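16 kDa salivary peptide (Culex quinquefasciatus, PDB 7KCG) is of unknown function but is a mosquito salivary protein with a ricin-type beta-trefoil fold that may bind sugars. Local coordinates at residues A[66-76]-A[109-117]. Sequence-based numbering, arbitrary orientation.
Sequences LFESQQKFNGN and NVKFSHCLF. With FMT (formic acid), chain C.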
loop_
_atom_site.group_PDB
_atom_site.type_symbol
_atom_site.label_atom_id
_atom_site.label_comp_id
_atom_site.label_asym_id
_atom_site.label_seq_id
_atom_site.Cartn_x
_atom_site.Cartn_y
_atom_site.Cartn_z
ATOM N N LEU A 66 1.499 -6.883 -2.018
ATOM C CA LEU A 66 1.909 -5.566 -2.474
ATOM C C LEU A 66 3.410 -5.396 -2.270
ATOM O O LEU A 66 3.924 -5.669 -1.185
ATOM C CB LEU A 66 1.143 -4.495 -1.683
ATOM C CG LEU A 66 1.381 -3.066 -2.135
ATOM C CD1 LEU A 66 0.643 -2.838 -3.434
ATOM C CD2 LEU A 66 0.917 -2.082 -1.058
ATOM N N PHE A 67 4.128 -4.949 -3.304
ATOM C CA PHE A 67 5.567 -4.770 -3.124
ATOM C C PHE A 67 6.070 -3.647 -4.016
ATOM O O PHE A 67 5.402 -3.229 -4.960
ATOM C CB PHE A 67 6.356 -6.072 -3.375
ATOM C CG PHE A 67 6.495 -6.446 -4.831
ATOM C CD1 PHE A 67 5.443 -7.020 -5.510
ATOM C CD2 PHE A 67 7.700 -6.265 -5.490
ATOM C CE1 PHE A 67 5.580 -7.389 -6.846
ATOM C CE2 PHE A 67 7.844 -6.628 -6.840
ATOM C CZ PHE A 67 6.786 -7.185 -7.504
ATOM N N GLU A 68 7.243 -3.126 -3.671
ATOM C CA GLU A 68 7.899 -2.096 -4.462
ATOM C C GLU A 68 9.036 -2.724 -5.252
ATOM O O GLU A 68 9.801 -3.529 -4.716
ATOM C CB GLU A 68 8.444 -0.965 -3.586
ATOM C CG GLU A 68 9.129 0.133 -4.404
ATOM C CD GLU A 68 9.682 1.275 -3.565
ATOM O OE1 GLU A 68 9.450 1.302 -2.335
ATOM O OE2 GLU A 68 10.355 2.158 -4.142
ATOM N N SER A 69 9.157 -2.323 -6.515
ATOM C CA SER A 69 10.010 -2.994 -7.484
ATOM C C SER A 69 11.309 -2.234 -7.716
ATOM O O SER A 69 11.398 -1.023 -7.507
ATOM C CB SER A 69 9.257 -3.161 -8.807
ATOM O OG SER A 69 10.120 -3.523 -9.879
ATOM N N GLN A 70 12.321 -2.967 -8.184
ATOM C CA GLN A 70 13.541 -2.326 -8.663
ATOM C C GLN A 70 13.277 -1.502 -9.914
ATOM O O GLN A 70 13.909 -0.458 -10.114
ATOM C CB GLN A 70 14.616 -3.373 -8.948
ATOM C CG GLN A 70 15.345 -3.878 -7.713
ATOM C CD GLN A 70 16.839 -3.602 -7.770
ATOM O OE1 GLN A 70 17.587 -4.308 -8.451
ATOM N NE2 GLN A 70 17.279 -2.563 -7.063
ATOM N N GLN A 71 12.347 -1.975 -10.731
ATOM C CA GLN A 71 12.010 -1.320 -12.011
ATOM C C GLN A 71 11.375 0.026 -11.716
ATOM O O GLN A 71 10.733 0.159 -10.663
ATOM C CB GLN A 71 11.026 -2.214 -12.754
ATOM C CG GLN A 71 11.551 -3.620 -12.995
ATOM C CD GLN A 71 10.689 -4.379 -13.972
ATOM O OE1 GLN A 71 10.062 -3.802 -14.853
ATOM N NE2 GLN A 71 10.653 -5.690 -13.819
ATOM N N LYS A 72 11.534 0.975 -12.635
ATOM C CA LYS A 72 11.041 2.340 -12.360
ATOM C C LYS A 72 10.598 3.052 -13.627
ATOM O O LYS A 72 11.270 2.895 -14.647
ATOM C CB LYS A 72 12.100 3.173 -11.629
ATOM C CG LYS A 72 13.528 2.658 -11.646
ATOM C CD LYS A 72 14.339 3.184 -10.489
ATOM N N PHE A 73 9.461 3.738 -13.570
ATOM C CA PHE A 73 9.042 4.618 -14.683
ATOM C C PHE A 73 9.717 5.943 -14.340
ATOM O O PHE A 73 10.931 6.093 -14.577
ATOM C CB PHE A 73 7.513 4.620 -14.798
ATOM C CG PHE A 73 6.684 4.879 -13.559
ATOM C CD1 PHE A 73 6.480 3.898 -12.607
ATOM C CD2 PHE A 73 6.044 6.096 -13.378
ATOM C CE1 PHE A 73 5.713 4.142 -11.479
ATOM C CE2 PHE A 73 5.287 6.346 -12.246
ATOM C CZ PHE A 73 5.116 5.365 -11.302
ATOM N N ASN A 74 8.977 6.877 -13.759
ATOM C CA ASN A 74 9.620 8.090 -13.202
ATOM C C ASN A 74 9.820 7.678 -11.743
ATOM O O ASN A 74 10.956 7.729 -11.241
ATOM N N GLY A 75 8.741 7.208 -11.115
ATOM C CA GLY A 75 8.874 6.683 -9.746
ATOM C C GLY A 75 9.125 5.200 -9.765
ATOM O O GLY A 75 8.967 4.616 -10.835
ATOM N N ASN A 76 9.517 4.612 -8.624
ATOM C CA ASN A 76 9.663 3.138 -8.555
ATOM C C ASN A 76 8.261 2.572 -8.629
ATOM O O ASN A 76 7.366 3.151 -8.009
ATOM C CB ASN A 76 10.416 2.607 -7.330
ATOM C CG ASN A 76 11.842 3.064 -7.163
ATOM O OD1 ASN A 76 12.103 4.254 -7.034
ATOM N ND2 ASN A 76 12.757 2.114 -7.090
ATOM N N ASN A 109 8.182 1.394 2.545
ATOM C CA ASN A 109 8.794 0.139 2.124
ATOM C C ASN A 109 10.100 -0.112 2.865
ATOM O O ASN A 109 10.940 0.785 2.984
ATOM C CB ASN A 109 9.039 0.168 0.622
ATOM C CG ASN A 109 9.365 -1.186 0.076
ATOM O OD1 ASN A 109 10.522 -1.487 -0.214
ATOM N ND2 ASN A 109 8.346 -2.026 -0.061
ATOM N N VAL A 110 10.277 -1.339 3.361
ATOM C CA VAL A 110 11.471 -1.665 4.137
ATOM C C VAL A 110 12.705 -1.657 3.238
ATOM O O VAL A 110 13.720 -1.022 3.550
ATOM C CB VAL A 110 11.299 -3.029 4.831
ATOM C CG1 VAL A 110 12.636 -3.540 5.359
ATOM C CG2 VAL A 110 10.261 -2.948 5.938
ATOM N N LYS A 111 12.625 -2.360 2.105
ATOM C CA LYS A 111 13.767 -2.482 1.208
ATOM C C LYS A 111 14.210 -1.124 0.677
ATOM O O LYS A 111 15.404 -0.803 0.675
ATOM C CB LYS A 111 13.412 -3.420 0.054
ATOM C CG LYS A 111 14.550 -3.698 -0.928
ATOM C CD LYS A 111 14.052 -4.566 -2.065
ATOM C CE LYS A 111 15.153 -4.853 -3.077
ATOM N NZ LYS A 111 14.619 -5.638 -4.220
ATOM N N PHE A 112 13.262 -0.307 0.227
ATOM C CA PHE A 112 13.603 0.893 -0.529
ATOM C C PHE A 112 13.499 2.182 0.272
ATOM O O PHE A 112 13.933 3.228 -0.225
ATOM C CB PHE A 112 12.709 1.009 -1.758
ATOM C CG PHE A 112 13.044 0.029 -2.853
ATOM C CD1 PHE A 112 14.205 0.173 -3.590
ATOM C CD2 PHE A 112 12.192 -1.017 -3.151
ATOM C CE1 PHE A 112 14.509 -0.713 -4.602
ATOM C CE2 PHE A 112 12.494 -1.913 -4.170
ATOM C CZ PHE A 112 13.649 -1.756 -4.894
ATOM N N SER A 113 12.912 2.138 1.469
ATOM C CA SER A 113 12.705 3.327 2.307
ATOM C C SER A 113 11.865 4.388 1.596
ATOM O O SER A 113 12.149 5.584 1.678
ATOM C CB SER A 113 14.039 3.916 2.776
ATOM O OG SER A 113 14.748 3.016 3.605
ATOM N N HIS A 114 10.805 3.955 0.918
ATOM C CA HIS A 114 9.909 4.843 0.189
ATOM C C HIS A 114 8.500 4.723 0.744
ATOM O O HIS A 114 8.052 3.627 1.097
ATOM C CB HIS A 114 9.881 4.512 -1.306
ATOM C CG HIS A 114 11.167 4.783 -2.016
ATOM N ND1 HIS A 114 11.443 4.283 -3.271
ATOM C CD2 HIS A 114 12.252 5.504 -1.649
ATOM C CE1 HIS A 114 12.645 4.682 -3.645
ATOM N NE2 HIS A 114 13.158 5.423 -2.678
ATOM N N CYS A 115 7.798 5.849 0.828
ATOM C CA CYS A 115 6.429 5.844 1.312
ATOM C C CYS A 115 5.476 5.779 0.130
ATOM O O CYS A 115 5.633 6.518 -0.847
ATOM C CB CYS A 115 6.130 7.083 2.161
ATOM S SG CYS A 115 6.979 7.108 3.744
ATOM N N LEU A 116 4.468 4.921 0.246
ATOM C CA LEU A 116 3.415 4.843 -0.753
ATOM C C LEU A 116 2.792 6.221 -0.954
ATOM O O LEU A 116 2.558 6.965 0.007
ATOM C CB LEU A 116 2.361 3.840 -0.289
ATOM C CG LEU A 116 1.549 3.025 -1.281
ATOM C CD1 LEU A 116 2.454 1.995 -1.978
ATOM C CD2 LEU A 116 0.427 2.327 -0.523
ATOM N N PHE A 117 2.532 6.560 -2.213
ATOM C CA PHE A 117 2.221 7.935 -2.576
ATOM C C PHE A 117 1.335 7.920 -3.811
ATOM O O PHE A 117 1.414 7.005 -4.634
ATOM C CB PHE A 117 3.537 8.708 -2.802
ATOM C CG PHE A 117 3.404 9.969 -3.626
ATOM C CD1 PHE A 117 3.439 9.920 -5.018
ATOM C CD2 PHE A 117 3.319 11.206 -3.008
ATOM C CE1 PHE A 117 3.334 11.079 -5.774
ATOM C CE2 PHE A 117 3.224 12.374 -3.761
ATOM C CZ PHE A 117 3.230 12.306 -5.145
HETATM C C FMT C . 10.909 -6.629 -8.986
HETATM O O1 FMT C . 11.771 -6.009 -8.400
HETATM O O2 FMT C . 10.328 -6.260 -10.079
HETATM O O HOH W 1 11.745 -5.429 -5.186
#
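Glu68 and His114 show how one carboxylate can pin the turn 109-114 to strand 64-69. His114 ND1 donates to the syn lone pair of Glu68 OE2 at 2.5 Å, a short His-carboxylate bond that is bent at the proton (145°), with the oxygen tilted out of the imidazole plane. Glu68 reaches it as a fully extended chain, CG anti to the backbone N (chi1 -180°). Its other oxygen, OE1, is buried without a polar partner, lying 3.2 Å from Asn109 CB and close to Phe112 CB. Asn76 OD1 comes to the imidazole edge, 3.5 Å from His114 CE1.

Van der Waals packing centres on Phe112. The Glu68 chain slants across its CD2 edge, Glu68 CG 3.5 Å from Phe112 CD2, with carboxylate and ring planes 35° apart, while Phe112 CE2 brings the ring edge to Glu68 O at 3.2 Å. Gln70 CG meets the rim in plane, and Asn76 ND2 sits over one face, offset toward the rim.

Water joins the segments too, donating to Glu68 O and to a formate, probably from the crystallisation liquor, held by Ser69 OG and Gln70 N; it accepts from Lys111 NZ, which also salt-bridges Asp89. Within the turn, Asn109 OD1 accepts from Phe112 N, an Asx motif, while its ND2 bonds to Gly91 O.

Deeper, Leu66 and Leu116 meet loosely beside Val78 and Trp94. The contact thus joins strand 64-69 of the trefoil to the turn between strands 104-109 and 115-118, with Ala127 of strand 125-128 touching both Glu68 and His114.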